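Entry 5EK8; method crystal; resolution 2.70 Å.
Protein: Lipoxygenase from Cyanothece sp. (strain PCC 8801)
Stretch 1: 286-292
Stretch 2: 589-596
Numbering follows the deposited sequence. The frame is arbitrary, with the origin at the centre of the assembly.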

# COMPACT_ATOMS: atom_id res chain seq x y z
N THR A 286 1.83 27.77 3.95
CA THR A 286 1.54 29.09 4.50
C THR A 286 0.36 29.10 5.47
O THR A 286 0.24 30.02 6.28
CB THR A 286 1.25 30.10 3.38
OG1 THR A 286 0.14 29.64 2.60
CG2 THR A 286 2.47 30.24 2.48
N GLU A 287 -0.51 28.10 5.40
CA GLU A 287 -1.74 28.10 6.19
C GLU A 287 -1.55 27.56 7.61
O GLU A 287 -1.93 28.20 8.58
CB GLU A 287 -2.84 27.30 5.48
CG GLU A 287 -3.18 27.76 4.07
CD GLU A 287 -2.39 27.02 3.00
OE1 GLU A 287 -2.32 25.77 3.05
OE2 GLU A 287 -1.83 27.69 2.10
N HIS A 288 -0.95 26.38 7.72
CA HIS A 288 -0.92 25.67 8.99
C HIS A 288 0.33 25.96 9.82
O HIS A 288 1.33 26.46 9.32
CB HIS A 288 -1.02 24.16 8.76
CG HIS A 288 -2.10 23.77 7.80
ND1 HIS A 288 -1.84 23.41 6.49
CD2 HIS A 288 -3.44 23.68 7.96
CE1 HIS A 288 -2.98 23.12 5.88
NE2 HIS A 288 -3.97 23.27 6.75
N ASP A 289 0.25 25.63 11.11
CA ASP A 289 1.38 25.73 12.00
C ASP A 289 2.20 24.44 11.96
O ASP A 289 1.72 23.41 11.49
CB ASP A 289 0.91 26.00 13.43
CG ASP A 289 0.24 27.35 13.58
OD1 ASP A 289 0.43 28.22 12.71
OD2 ASP A 289 -0.49 27.53 14.58
N LEU A 290 3.44 24.52 12.44
CA LEU A 290 4.31 23.35 12.55
C LEU A 290 4.88 23.26 13.96
O LEU A 290 5.39 24.25 14.49
CB LEU A 290 5.45 23.42 11.54
CG LEU A 290 5.51 22.36 10.43
CD1 LEU A 290 6.86 22.42 9.74
CD2 LEU A 290 5.24 20.98 10.99
N HIS A 291 4.82 22.08 14.56
CA HIS A 291 5.30 21.91 15.92
C HIS A 291 6.30 20.77 16.09
O HIS A 291 5.98 19.60 15.85
CB HIS A 291 4.12 21.70 16.87
CG HIS A 291 3.06 22.75 16.76
ND1 HIS A 291 3.19 24.00 17.32
CD2 HIS A 291 1.85 22.73 16.15
CE1 HIS A 291 2.10 24.71 17.06
NE2 HIS A 291 1.28 23.96 16.35
N ASN A 292 7.51 21.12 16.50
CA ASN A 292 8.44 20.13 17.00
C ASN A 292 7.97 19.70 18.38
O ASN A 292 8.21 20.40 19.37
CB ASN A 292 9.87 20.68 17.06
CG ASN A 292 10.45 20.97 15.68
OD1 ASN A 292 9.99 20.44 14.67
ND2 ASN A 292 11.46 21.82 15.64
N LEU A 589 -4.96 16.64 10.71
CA LEU A 589 -3.65 16.52 10.10
C LEU A 589 -2.81 17.77 10.33
O LEU A 589 -1.62 17.79 10.04
CB LEU A 589 -3.78 16.23 8.60
CG LEU A 589 -4.37 14.86 8.26
CD1 LEU A 589 -4.68 14.76 6.77
CD2 LEU A 589 -3.42 13.76 8.68
N ALA A 590 -3.45 18.80 10.89
CA ALA A 590 -2.77 20.06 11.20
C ALA A 590 -3.65 20.98 12.04
O ALA A 590 -4.85 20.75 12.19
CB ALA A 590 -2.35 20.76 9.91
N LEU A 591 -3.04 22.03 12.57
CA LEU A 591 -3.76 23.08 13.29
C LEU A 591 -3.38 24.45 12.75
O LEU A 591 -2.43 24.58 11.97
CB LEU A 591 -3.48 23.00 14.80
CG LEU A 591 -3.89 21.70 15.52
CD1 LEU A 591 -3.57 21.79 17.00
CD2 LEU A 591 -5.36 21.39 15.31
N ARG A 592 -4.11 25.49 13.16
CA ARG A 592 -3.90 26.82 12.60
C ARG A 592 -3.85 27.92 13.66
O ARG A 592 -4.21 27.70 14.81
CB ARG A 592 -5.01 27.14 11.59
CG ARG A 592 -5.15 26.13 10.46
CD ARG A 592 -6.13 26.57 9.38
NE ARG A 592 -7.51 26.61 9.83
CZ ARG A 592 -8.22 27.72 9.97
NH1 ARG A 592 -7.67 28.90 9.68
NH2 ARG A 592 -9.48 27.68 10.38
N ASN A 593 -3.38 29.09 13.24
CA ASN A 593 -3.44 30.33 14.02
C ASN A 593 -2.94 30.25 15.46
O ASN A 593 -3.48 30.90 16.35
CB ASN A 593 -4.88 30.84 14.02
CG ASN A 593 -5.37 31.19 12.63
OD1 ASN A 593 -6.44 30.75 12.21
ND2 ASN A 593 -4.58 31.98 11.91
N GLY A 594 -1.89 29.46 15.68
CA GLY A 594 -1.28 29.36 17.00
C GLY A 594 -1.47 27.99 17.61
O GLY A 594 -0.74 27.61 18.53
N SER A 595 -2.48 27.27 17.13
CA SER A 595 -2.78 25.91 17.56
C SER A 595 -3.17 25.81 19.03
O SER A 595 -3.45 24.71 19.52
CB SER A 595 -1.60 24.98 17.29
OG SER A 595 -1.23 25.00 15.92
N PHE A 596 -3.17 26.93 19.74
CA PHE A 596 -3.49 26.93 21.16
C PHE A 596 -4.84 27.57 21.43
O PHE A 596 -5.07 28.73 21.10
CB PHE A 596 -2.41 27.64 21.96
CG PHE A 596 -1.24 26.76 22.32
CD1 PHE A 596 -1.32 25.90 23.40
CD2 PHE A 596 -0.07 26.80 21.58
CE1 PHE A 596 -0.25 25.09 23.74
CE2 PHE A 596 1.01 26.00 21.91
CZ PHE A 596 0.92 25.14 23.00
O HOH W 1 -0.16 21.40 12.70

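Both stretches are largely loop; His 291 and Asn 292 begin a strand. Residues 288-290 and 590-592 are extended. Their nearest CA atoms are those of His 288 and Arg 592, 4.8 Å apart. One direct backbone bond joins the two stretches: Asp 289 N donates to Leu 591 O at 3.0 Å and is nearly straight. Water 1 extends this link, donating to Asp 289 O and accepting from Leu 591 N, each at 3.0 Å. Stretch 2 then folds into a type I' turn from Arg 592 to Ser 595, closed by Ser 595 N to Arg 592 O at 2.9 Å.

Asp 289 points toward this turn. Its OD2 accepts from Gly 594 N at 2.6 Å and from Ser 595 OG at 3.0 Å. A carboxylate oxygen suits the place because it can take both donors. Gly 594 has a phi of 113°, and at its backbone angles a CB would be jammed against the carbonyl O of Asn 593. Ser 595 OG also accepts from His 291 NE2 at 2.8 Å, near the plane of the ring. Both His 291 and Ser 595 are buried.

The His 288 ring packs beside Ala 590, with CD2 3.7 Å from Ala 590 CB. The Arg 592 side chain adds aliphatic cover, its CG 3.9 Å from His 288 CD2; 370 Å² is buried in all.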